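Local structure of mRNA-binding protein PUF3 (Saccharomyces cerevisiae, 3K49) at residues I305-I308 / F312-Y315; P214-D219 / Y224-V229; S204-L209 / N237-D242. The protein binds recognition sequences in the 3' untranslated regions of mRNAs, chiefly those for mitochondrial proteins, and promotes deadenylation and decay of the COX17 message. All coordinates share one frame; numbering follows the deposited sequence.

Contact 1. Residues I305-I308 / F312-Y315. With nucleotides of chain B.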
loop_
_atom_site.group_PDB
_atom_site.type_symbol
_atom_site.label_atom_id
_atom_site.label_comp_id
_atom_site.label_asym_id
_atom_site.label_seq_id
_atom_site.Cartn_x
_atom_site.Cartn_y
_atom_site.Cartn_z
ATOM N N ILE A 305 32.393 -5.821 -7.736
ATOM C CA ILE A 305 32.763 -6.938 -6.876
ATOM C C ILE A 305 32.281 -6.751 -5.446
ATOM O O ILE A 305 31.853 -7.709 -4.799
ATOM C CB ILE A 305 34.286 -7.141 -6.838
ATOM C CG1 ILE A 305 34.832 -7.354 -8.249
ATOM C CG2 ILE A 305 34.645 -8.312 -5.934
ATOM C CD1 ILE A 305 34.251 -8.559 -8.952
ATOM N N LEU A 306 32.356 -5.519 -4.947
ATOM C CA LEU A 306 31.816 -5.204 -3.630
ATOM C C LEU A 306 30.321 -5.497 -3.624
ATOM O O LEU A 306 29.755 -5.881 -2.605
ATOM C CB LEU A 306 32.031 -3.733 -3.290
ATOM C CG LEU A 306 33.435 -3.253 -2.945
ATOM C CD1 LEU A 306 33.430 -1.738 -2.818
ATOM C CD2 LEU A 306 33.935 -3.901 -1.662
ATOM N N MET A 307 29.691 -5.304 -4.776
ATOM C CA MET A 307 28.257 -5.499 -4.914
ATOM C C MET A 307 27.876 -6.975 -5.046
ATOM O O MET A 307 26.993 -7.450 -4.332
ATOM C CB MET A 307 27.716 -4.662 -6.080
ATOM C CG MET A 307 27.596 -3.182 -5.731
ATOM S SD MET A 307 27.081 -2.143 -7.100
ATOM C CE MET A 307 25.492 -2.869 -7.513
ATOM N N ILE A 308 28.551 -7.698 -5.937
ATOM C CA ILE A 308 28.304 -9.128 -6.113
ATOM C C ILE A 308 28.376 -9.907 -4.803
ATOM O O ILE A 308 27.652 -10.886 -4.610
ATOM C CB ILE A 308 29.300 -9.762 -7.096
ATOM C CG1 ILE A 308 29.232 -9.059 -8.451
ATOM C CG2 ILE A 308 29.015 -11.246 -7.260
ATOM C CD1 ILE A 308 30.265 -9.562 -9.443
ATOM N N PHE A 312 22.514 -7.620 -0.200
ATOM C CA PHE A 312 21.509 -6.809 -0.881
ATOM C C PHE A 312 21.934 -6.403 -2.292
ATOM O O PHE A 312 21.129 -6.418 -3.223
ATOM C CB PHE A 312 21.194 -5.569 -0.053
ATOM C CG PHE A 312 20.879 -5.872 1.378
ATOM C CD1 PHE A 312 19.781 -6.652 1.705
ATOM C CD2 PHE A 312 21.672 -5.384 2.397
ATOM C CE1 PHE A 312 19.479 -6.945 3.031
ATOM C CE2 PHE A 312 21.379 -5.673 3.727
ATOM C CZ PHE A 312 20.279 -6.457 4.043
ATOM N N ALA A 313 23.209 -6.052 -2.445
ATOM C CA ALA A 313 23.717 -5.533 -3.712
ATOM C C ALA A 313 23.640 -6.541 -4.858
ATOM O O ALA A 313 23.479 -6.151 -6.016
ATOM C CB ALA A 313 25.132 -5.017 -3.547
ATOM N N ASN A 314 23.738 -7.830 -4.545
ATOM C CA ASN A 314 23.637 -8.852 -5.592
ATOM C C ASN A 314 22.333 -8.780 -6.406
ATOM O O ASN A 314 22.332 -9.100 -7.593
ATOM C CB ASN A 314 23.854 -10.258 -5.025
ATOM C CG ASN A 314 22.626 -10.803 -4.325
ATOM O OD1 ASN A 314 21.615 -11.085 -4.961
ATOM N ND2 ASN A 314 22.708 -10.955 -3.008
ATOM N N TYR A 315 21.240 -8.346 -5.773
ATOM C CA TYR A 315 19.953 -8.186 -6.459
ATOM C C TYR A 315 20.004 -7.024 -7.442
ATOM O O TYR A 315 19.459 -7.101 -8.548
ATOM C CB TYR A 315 18.809 -7.948 -5.465
ATOM C CG TYR A 315 18.535 -9.100 -4.525
ATOM C CD1 TYR A 315 18.863 -9.014 -3.177
ATOM C CD2 TYR A 315 17.936 -10.270 -4.982
ATOM C CE1 TYR A 315 18.616 -10.057 -2.315
ATOM C CE2 TYR A 315 17.678 -11.319 -4.122
ATOM C CZ TYR A 315 18.023 -11.206 -2.789
ATOM O OH TYR A 315 17.774 -12.247 -1.925
ATOM P P G B 4 15.429 -14.136 1.840
ATOM O OP1 G B 4 14.657 -14.354 3.088
ATOM O OP2 G B 4 14.865 -14.563 0.530
ATOM O "O5'" G B 4 15.776 -12.585 1.748
ATOM C "C5'" G B 4 16.623 -11.974 2.710
ATOM C "C4'" G B 4 16.527 -10.472 2.596
ATOM O "O4'" G B 4 17.011 -10.067 1.293
ATOM C "C3'" G B 4 15.103 -9.947 2.614
ATOM O "O3'" G B 4 14.612 -9.852 3.944
ATOM C "C2'" G B 4 15.240 -8.598 1.911
ATOM O "O2'" G B 4 15.678 -7.546 2.748
ATOM C "C1'" G B 4 16.310 -8.914 0.866
ATOM N N9 G B 4 15.769 -9.167 -0.462
ATOM C C8 G B 4 15.089 -10.275 -0.916
ATOM N N7 G B 4 14.736 -10.178 -2.170
ATOM C C5 G B 4 15.216 -8.933 -2.563
ATOM C C6 G B 4 15.135 -8.270 -3.805
ATOM O O6 G B 4 14.619 -8.663 -4.860
ATOM N N1 G B 4 15.742 -7.022 -3.753
ATOM C C2 G B 4 16.359 -6.492 -2.650
ATOM N N2 G B 4 16.903 -5.279 -2.781
ATOM N N3 G B 4 16.443 -7.102 -1.494
ATOM C C4 G B 4 15.852 -8.307 -1.525
ATOM P P U B 3 16.546 -18.732 -1.411
ATOM O OP1 U B 3 15.429 -19.206 -0.560
ATOM O OP2 U B 3 16.287 -18.372 -2.827
ATOM O "O5'" U B 3 17.241 -17.489 -0.680
ATOM C "C5'" U B 3 17.804 -17.615 0.626
ATOM C "C4'" U B 3 18.499 -16.327 1.029
ATOM O "O4'" U B 3 19.679 -16.117 0.207
ATOM C "C3'" U B 3 17.679 -15.055 0.856
ATOM O "O3'" U B 3 16.863 -14.840 2.004
ATOM C "C2'" U B 3 18.765 -13.989 0.722
ATOM O "O2'" U B 3 19.285 -13.577 1.975
ATOM C "C1'" U B 3 19.821 -14.733 -0.086
ATOM N N1 U B 3 19.716 -14.559 -1.552
ATOM C C2 U B 3 20.419 -13.528 -2.140
ATOM O O2 U B 3 21.104 -12.744 -1.511
ATOM N N3 U B 3 20.290 -13.440 -3.501
ATOM C C4 U B 3 19.546 -14.261 -4.322
ATOM O O4 U B 3 19.561 -14.083 -5.539
ATOM C C5 U B 3 18.836 -15.300 -3.636
ATOM C C6 U B 3 18.943 -15.411 -2.310
#

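Contact 2. Residues P214-D219 / Y224-V229. With nucleotides of chain B.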
loop_
_atom_site.group_PDB
_atom_site.type_symbol
_atom_site.label_atom_id
_atom_site.label_comp_id
_atom_site.label_asym_id
_atom_site.label_seq_id
_atom_site.Cartn_x
_atom_site.Cartn_y
_atom_site.Cartn_z
ATOM N N PRO A 214 17.864 11.828 0.766
ATOM C CA PRO A 214 18.797 10.895 1.418
ATOM C C PRO A 214 18.211 10.164 2.633
ATOM O O PRO A 214 18.426 8.960 2.771
ATOM C CB PRO A 214 19.954 11.797 1.864
ATOM C CG PRO A 214 19.956 12.938 0.896
ATOM C CD PRO A 214 18.491 13.141 0.496
ATOM N N TYR A 215 17.495 10.863 3.509
ATOM C CA TYR A 215 16.897 10.180 4.655
ATOM C C TYR A 215 15.779 9.259 4.198
ATOM O O TYR A 215 15.689 8.112 4.643
ATOM C CB TYR A 215 16.375 11.167 5.698
ATOM C CG TYR A 215 17.365 12.235 6.058
ATOM C CD1 TYR A 215 17.235 13.529 5.560
ATOM C CD2 TYR A 215 18.451 11.952 6.881
ATOM C CE1 TYR A 215 18.161 14.523 5.883
ATOM C CE2 TYR A 215 19.379 12.934 7.212
ATOM C CZ TYR A 215 19.228 14.216 6.711
ATOM O OH TYR A 215 20.143 15.188 7.040
ATOM N N LEU A 216 14.927 9.762 3.311
ATOM C CA LEU A 216 13.793 8.976 2.804
ATOM C C LEU A 216 14.243 7.686 2.140
ATOM O O LEU A 216 13.664 6.633 2.366
ATOM C CB LEU A 216 12.939 9.799 1.845
ATOM C CG LEU A 216 12.274 11.005 2.514
ATOM C CD1 LEU A 216 12.012 12.121 1.514
ATOM C CD2 LEU A 216 10.997 10.600 3.224
ATOM N N ILE A 217 15.292 7.754 1.331
ATOM C CA ILE A 217 15.733 6.570 0.605
ATOM C C ILE A 217 16.112 5.420 1.540
ATOM O O ILE A 217 15.954 4.247 1.204
ATOM C CB ILE A 217 16.880 6.908 -0.351
ATOM C CG1 ILE A 217 16.364 7.771 -1.503
ATOM C CG2 ILE A 217 17.565 5.642 -0.868
ATOM C CD1 ILE A 217 17.449 8.067 -2.559
ATOM N N GLN A 218 16.595 5.757 2.727
ATOM C CA GLN A 218 17.158 4.746 3.605
ATOM C C GLN A 218 16.239 4.389 4.758
ATOM O O GLN A 218 16.544 3.496 5.546
ATOM C CB GLN A 218 18.502 5.221 4.157
ATOM C CG GLN A 218 19.462 5.648 3.087
ATOM C CD GLN A 218 20.689 6.308 3.651
ATOM O OE1 GLN A 218 21.410 5.715 4.451
ATOM N NE2 GLN A 218 20.944 7.545 3.229
ATOM N N ASP A 219 15.127 5.103 4.868
ATOM C CA ASP A 219 14.113 4.799 5.878
ATOM C C ASP A 219 13.263 3.573 5.525
ATOM O O ASP A 219 12.995 3.294 4.347
ATOM C CB ASP A 219 13.204 6.002 6.077
ATOM C CG ASP A 219 12.405 5.907 7.344
ATOM O OD1 ASP A 219 11.165 6.050 7.272
ATOM O OD2 ASP A 219 13.025 5.672 8.408
ATOM N N TYR A 224 9.456 3.629 0.389
ATOM C CA TYR A 224 8.312 3.301 -0.457
ATOM C C TYR A 224 7.793 4.554 -1.144
ATOM O O TYR A 224 7.392 4.504 -2.298
ATOM C CB TYR A 224 7.206 2.630 0.347
ATOM C CG TYR A 224 7.555 1.228 0.786
ATOM C CD1 TYR A 224 7.922 0.963 2.099
ATOM C CD2 TYR A 224 7.522 0.169 -0.114
ATOM C CE1 TYR A 224 8.236 -0.324 2.507
ATOM C CE2 TYR A 224 7.835 -1.119 0.282
ATOM C CZ TYR A 224 8.189 -1.356 1.591
ATOM O OH TYR A 224 8.505 -2.632 1.983
ATOM N N VAL A 225 7.807 5.679 -0.433
ATOM C CA VAL A 225 7.367 6.941 -1.016
ATOM C C VAL A 225 8.277 7.304 -2.181
ATOM O O VAL A 225 7.831 7.845 -3.205
ATOM C CB VAL A 225 7.410 8.090 0.013
ATOM C CG1 VAL A 225 6.936 9.396 -0.622
ATOM C CG2 VAL A 225 6.569 7.751 1.223
ATOM N N ILE A 226 9.564 7.007 -2.014
ATOM C CA ILE A 226 10.535 7.277 -3.062
ATOM C C ILE A 226 10.203 6.407 -4.273
ATOM O O ILE A 226 10.200 6.874 -5.407
ATOM C CB ILE A 226 12.005 6.978 -2.606
ATOM C CG1 ILE A 226 12.433 7.873 -1.433
ATOM C CG2 ILE A 226 12.960 7.114 -3.779
ATOM C CD1 ILE A 226 12.204 9.354 -1.684
ATOM N N GLN A 227 9.938 5.132 -4.019
ATOM C CA GLN A 227 9.649 4.190 -5.085
ATOM C C GLN A 227 8.417 4.590 -5.869
ATOM O O GLN A 227 8.357 4.425 -7.090
ATOM C CB GLN A 227 9.474 2.797 -4.508
ATOM C CG GLN A 227 10.747 2.279 -3.901
ATOM C CD GLN A 227 10.634 0.847 -3.436
ATOM O OE1 GLN A 227 10.533 -0.081 -4.247
ATOM N NE2 GLN A 227 10.679 0.653 -2.123
ATOM N N TYR A 228 7.434 5.135 -5.165
ATOM C CA TYR A 228 6.212 5.550 -5.825
ATOM C C TYR A 228 6.491 6.731 -6.738
ATOM O O TYR A 228 5.950 6.797 -7.831
ATOM C CB TYR A 228 5.101 5.899 -4.821
ATOM C CG TYR A 228 3.886 6.465 -5.513
ATOM C CD1 TYR A 228 2.981 5.628 -6.157
ATOM C CD2 TYR A 228 3.671 7.839 -5.561
ATOM C CE1 TYR A 228 1.885 6.139 -6.808
ATOM C CE2 TYR A 228 2.578 8.364 -6.212
ATOM C CZ TYR A 228 1.688 7.509 -6.838
ATOM O OH TYR A 228 0.589 8.021 -7.492
ATOM N N VAL A 229 7.323 7.670 -6.289
ATOM C CA VAL A 229 7.726 8.787 -7.143
ATOM C C VAL A 229 8.525 8.320 -8.358
ATOM O O VAL A 229 8.323 8.816 -9.463
ATOM C CB VAL A 229 8.573 9.810 -6.386
ATOM C CG1 VAL A 229 8.961 10.940 -7.317
ATOM C CG2 VAL A 229 7.812 10.327 -5.161
ATOM P P A B 6 7.680 -6.624 5.001
ATOM O OP1 A B 6 7.370 -7.624 6.052
ATOM O OP2 A B 6 7.400 -6.950 3.579
ATOM O "O5'" A B 6 6.890 -5.281 5.348
ATOM C "C5'" A B 6 7.185 -4.553 6.529
ATOM C "C4'" A B 6 6.352 -3.284 6.585
ATOM O "O4'" A B 6 6.652 -2.428 5.452
ATOM C "C3'" A B 6 4.838 -3.449 6.484
ATOM O "O3'" A B 6 4.290 -3.882 7.728
ATOM C "C2'" A B 6 4.407 -2.026 6.139
ATOM O "O2'" A B 6 4.401 -1.169 7.263
ATOM C "C1'" A B 6 5.528 -1.586 5.209
ATOM N N9 A B 6 5.196 -1.659 3.791
ATOM C C8 A B 6 5.215 -2.763 2.972
ATOM N N7 A B 6 4.892 -2.500 1.726
ATOM C C5 A B 6 4.639 -1.131 1.733
ATOM C C6 A B 6 4.257 -0.233 0.711
ATOM N N6 A B 6 4.045 -0.611 -0.555
ATOM N N1 A B 6 4.098 1.063 1.041
ATOM C C2 A B 6 4.302 1.424 2.319
ATOM N N3 A B 6 4.655 0.673 3.368
ATOM C C4 A B 6 4.812 -0.607 2.998
ATOM P P U B 5 13.039 -9.662 4.190
ATOM O OP1 U B 5 12.791 -9.821 5.641
ATOM O OP2 U B 5 12.302 -10.494 3.204
ATOM O "O5'" U B 5 12.807 -8.136 3.788
ATOM C "C5'" U B 5 11.509 -7.656 3.495
ATOM C "C4'" U B 5 11.360 -6.268 4.071
ATOM O "O4'" U B 5 12.119 -5.334 3.274
ATOM C "C3'" U B 5 9.965 -5.680 4.068
ATOM O "O3'" U B 5 9.230 -6.201 5.175
ATOM C "C2'" U B 5 10.287 -4.204 4.254
ATOM O "O2'" U B 5 10.592 -3.922 5.600
ATOM C "C1'" U B 5 11.554 -4.048 3.404
ATOM N N1 U B 5 11.331 -3.501 2.049
ATOM C C2 U B 5 11.412 -2.140 1.885
ATOM O O2 U B 5 11.656 -1.380 2.803
ATOM N N3 U B 5 11.193 -1.693 0.603
ATOM C C4 U B 5 10.894 -2.453 -0.496
ATOM O O4 U B 5 10.673 -1.901 -1.569
ATOM C C5 U B 5 10.827 -3.861 -0.248
ATOM C C6 U B 5 11.046 -4.326 0.985
#

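Contact 3. Residues S204-L209 / N237-D242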
loop_
_atom_site.group_PDB
_atom_site.type_symbol
_atom_site.label_atom_id
_atom_site.label_comp_id
_atom_site.label_asym_id
_atom_site.label_seq_id
_atom_site.Cartn_x
_atom_site.Cartn_y
_atom_site.Cartn_z
ATOM N N SER A 204 2.826 20.772 -3.224
ATOM C CA SER A 204 2.869 21.062 -1.791
ATOM C C SER A 204 3.513 19.937 -0.983
ATOM O O SER A 204 4.165 20.175 0.035
ATOM C CB SER A 204 1.463 21.342 -1.271
ATOM O OG SER A 204 1.431 21.295 0.147
ATOM N N ILE A 205 3.333 18.709 -1.445
ATOM C CA ILE A 205 3.868 17.550 -0.744
ATOM C C ILE A 205 5.341 17.306 -1.064
ATOM O O ILE A 205 6.129 16.965 -0.187
ATOM C CB ILE A 205 3.084 16.272 -1.127
ATOM C CG1 ILE A 205 1.720 16.234 -0.426
ATOM C CG2 ILE A 205 3.906 15.019 -0.829
ATOM C CD1 ILE A 205 0.891 15.078 -0.829
ATOM N N LEU A 206 5.689 17.440 -2.340
ATOM C CA LEU A 206 7.034 17.147 -2.816
ATOM C C LEU A 206 8.031 18.226 -2.371
ATOM O O LEU A 206 9.236 17.982 -2.287
ATOM C CB LEU A 206 7.034 17.006 -4.336
ATOM C CG LEU A 206 6.267 15.785 -4.843
ATOM C CD1 LEU A 206 6.185 15.792 -6.368
ATOM C CD2 LEU A 206 6.892 14.507 -4.325
ATOM N N ASN A 207 7.512 19.419 -2.093
ATOM C CA ASN A 207 8.311 20.507 -1.548
ATOM C C ASN A 207 8.804 20.244 -0.123
ATOM O O ASN A 207 9.888 20.666 0.246
ATOM C CB ASN A 207 7.516 21.815 -1.593
ATOM C CG ASN A 207 7.534 22.471 -2.976
ATOM O OD1 ASN A 207 8.197 21.986 -3.901
ATOM N ND2 ASN A 207 6.807 23.576 -3.117
ATOM N N GLU A 208 8.004 19.554 0.678
ATOM C CA GLU A 208 8.406 19.231 2.041
ATOM C C GLU A 208 9.317 18.003 2.085
ATOM O O GLU A 208 9.836 17.641 3.143
ATOM C CB GLU A 208 7.182 19.014 2.942
ATOM C CG GLU A 208 6.317 20.251 3.122
ATOM C CD GLU A 208 5.451 20.179 4.372
ATOM O OE1 GLU A 208 4.522 21.010 4.523
ATOM O OE2 GLU A 208 5.706 19.289 5.211
ATOM N N LEU A 209 9.515 17.361 0.939
ATOM C CA LEU A 209 10.332 16.154 0.899
ATOM C C LEU A 209 11.649 16.385 0.144
ATOM O O LEU A 209 12.624 15.662 0.343
ATOM C CB LEU A 209 9.552 15.014 0.226
ATOM C CG LEU A 209 8.165 14.622 0.745
ATOM C CD1 LEU A 209 7.701 13.360 0.062
ATOM C CD2 LEU A 209 8.198 14.416 2.250
ATOM N N ASN A 237 3.405 16.014 -13.676
ATOM C CA ASN A 237 3.667 17.443 -13.531
ATOM C C ASN A 237 5.144 17.830 -13.512
ATOM O O ASN A 237 6.027 16.973 -13.485
ATOM C CB ASN A 237 2.954 17.994 -12.289
ATOM C CG ASN A 237 3.170 17.131 -11.057
ATOM O OD1 ASN A 237 4.281 17.033 -10.541
ATOM N ND2 ASN A 237 2.099 16.506 -10.576
ATOM N N LYS A 238 5.393 19.135 -13.519
ATOM C CA LYS A 238 6.748 19.670 -13.534
ATOM C C LYS A 238 7.521 19.304 -12.265
ATOM O O LYS A 238 8.755 19.245 -12.267
ATOM C CB LYS A 238 6.701 21.192 -13.683
ATOM C CG LYS A 238 6.010 21.897 -12.518
ATOM C CD LYS A 238 6.090 23.413 -12.640
ATOM C CE LYS A 238 5.439 24.093 -11.440
ATOM N NZ LYS A 238 5.552 25.578 -11.503
ATOM N N GLU A 239 6.790 19.069 -11.180
ATOM C CA GLU A 239 7.408 18.816 -9.882
ATOM C C GLU A 239 7.884 17.369 -9.769
ATOM O O GLU A 239 8.967 17.098 -9.234
ATOM C CB GLU A 239 6.434 19.151 -8.752
ATOM C CG GLU A 239 7.019 18.988 -7.360
ATOM C CD GLU A 239 8.146 19.962 -7.084
ATOM O OE1 GLU A 239 8.346 20.887 -7.900
ATOM O OE2 GLU A 239 8.830 19.803 -6.051
ATOM N N MET A 240 7.086 16.442 -10.290
ATOM C CA MET A 240 7.479 15.036 -10.316
ATOM C C MET A 240 8.785 14.846 -11.085
ATOM O O MET A 240 9.741 14.252 -10.573
ATOM C CB MET A 240 6.379 14.175 -10.933
ATOM C CG MET A 240 5.197 13.924 -10.011
ATOM S SD MET A 240 5.595 12.861 -8.604
ATOM C CE MET A 240 3.950 12.500 -7.969
ATOM N N VAL A 241 8.821 15.365 -12.311
ATOM C CA VAL A 241 10.003 15.255 -13.155
ATOM C C VAL A 241 11.282 15.720 -12.432
ATOM O O VAL A 241 12.293 15.009 -12.401
ATOM C CB VAL A 241 9.819 16.037 -14.478
ATOM C CG1 VAL A 241 11.104 16.013 -15.310
ATOM C CG2 VAL A 241 8.655 15.472 -15.263
ATOM N N ASP A 242 11.239 16.912 -11.847
ATOM C CA ASP A 242 12.387 17.425 -11.112
ATOM C C ASP A 242 12.762 16.537 -9.921
ATOM O O ASP A 242 13.940 16.232 -9.720
ATOM C CB ASP A 242 12.114 18.843 -10.618
ATOM C CG ASP A 242 12.068 19.857 -11.742
ATOM O OD1 ASP A 242 12.521 19.527 -12.858
ATOM O OD2 ASP A 242 11.580 20.983 -11.509
#

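Contact 1. Residues I305-I308 / F312-Y315
M307 and A313 bring two helices of Pumilio repeat 8 together: their CA atoms lie 4.7 Å apart where the helix 303-308 comes to its end and the helix 313-323 sets out after a short loop. I308 and N314 form the next backbone pair. Here the main chains nearly abut. The carbonyl O of M307 rests 3.2 Å from CB of A313, and it also lies near N314 N, but at an angle too poor for a hydrogen bond. What joins the segments is therefore packing, with CB of M307 set 3.6 Å from CB of A313.

The recognition chemistry lies beyond this junction, on the second segment. N314 turns its CG between its own backbone N and carbonyl carbon (chi1 79°), and from there the amide reaches the base of U3 of the RNA chain. N314 OD1 accepts from N3 of U3 at 3.1 Å, almost straight (173°). N314 ND2 donates to O2 of U3 at 2.8 Å, in a more bent bond (149°). The pairing of one donor and one acceptor suits uracil. A second shell steadies the amide, since Q318 NE2 also donates to OD1 and ND2 also bonds to D310 O. Y315 lays one ring face over G4 of the RNA chain, whose C5 lies 3.4 Å above the ring plane of Y315, over its centre; N314 OD1 lies over the opposite face.

Around the junction, M307 and A313 both meet S259 of the helix 255-259, M307 also touches V316 and I317, and the helix 355-364 covers I308 through L360 and N314 through S356.

Contact 2. Residues P214-D219 / Y224-V229
I226 packs against L216 and I217 through its CG1-CD1 arm. CD1 of I226 lies 3.6 Å from CB of L216. One bond further in, CG1 of I226 faces both residues, 3.9 Å from CG1 of I217, and the two isoleucine side chains cross at about a right angle. The bend at chi2 (-52°) is what swings CD1 aside to L216 rather than continuing past I217. The CB of I226 and of L216 both point into the interface, where the backbones stay farther apart: the CA atoms of I217 and I226 are 6.4 Å distant.

The helix 222-230 that carries I226 presents quite another surface to the RNA. Y224 sets one face of its ring against the adenine of nucleotide 6 of the RNA chain, whose C5 lies 3.4 Å above the ring plane of Y224, over its centre. Q227, extended beyond CG, gives an N-H from NE2 to O4 of U5 of the RNA chain at 2.6 Å and 164°; NE2 is also bonded to N223 O, which helps to fix the amide's rotation. Between the two helices, D219 OD1 caps G222 N and thereby ties the turn to the start of the second helix.

V267 of the helix 264-274 touches both isoleucines, while I247 and V251 of the helix 238-252 meet I226 and I217 respectively. The chemistry is thus divided. Carbon-to-carbon packing joins the two helices of Pumilio repeat 6, whereas the helix 222-230 turns to the RNA a stacking tyrosine that holds the adenine and an amide whose base-edge bond to U5 is consistent with a part in recognition.

Contact 3. Residues S204-L209 / N237-D242
E239 reaches L206 through two torsions: CG stands opposite the backbone N (chi1 -177°), and a bend at chi2 (65°) then folds the carboxylate back alongside the leucine. The two side chains slide past each other in opposite directions, bringing CG of E239 to 3.4 Å from CD1 of L206. M240 is bent at chi2 as well; although its CB points away from the helix 199-207, its SD arrives 3.7 Å from CD1 of L206, crossing that side chain roughly at right angles. L206 is thus packed against the aliphatic stem of a glutamate and the thioether of M240.

Alongside this packing, OD1 of N207 comes to 3.1 Å from OE2 of E239, the amide and carboxylate planes standing nearly perpendicular. Both are acceptors, so this is no bond; K210 NZ, weakly bonded to the same OD1, may temper the repulsion. N237 is the N-cap of the helix 238-252, its OD1 accepting from M240 N at 2.9 Å and weakly from E239 N.

The contact therefore rests on carbon and sulfur packing round L206; the cap orders the helix start that carries E239 and M240, and N237 ND2 to Q202 OE1 is a polar tie to the helix 199-207.

Contacts 2 and 3 are layers of one piece of the solenoid, their centres 13 Å apart. Contact 2 is nested within the chain loop that contact 3 closes, and they touch directly: CD1 of L216 lies 3.8 Å from O of L209, and CG1 of V229 lies 4.1 Å from SD of M240. Contact 2 borders the RNA, whereas the nearest atom of contact 3 is about 13 Å from it. Contact 1 stands apart, about 11 Å from contact 2 and 22 Å from contact 3 between nearest atoms. In contacts 1 and 2 alike a tyrosine stacks on a base while an amide bonds the neighbouring uracil, U3 at repeat 8 and U5 at repeat 6, so the RNA runs antiparallel to the protein chain.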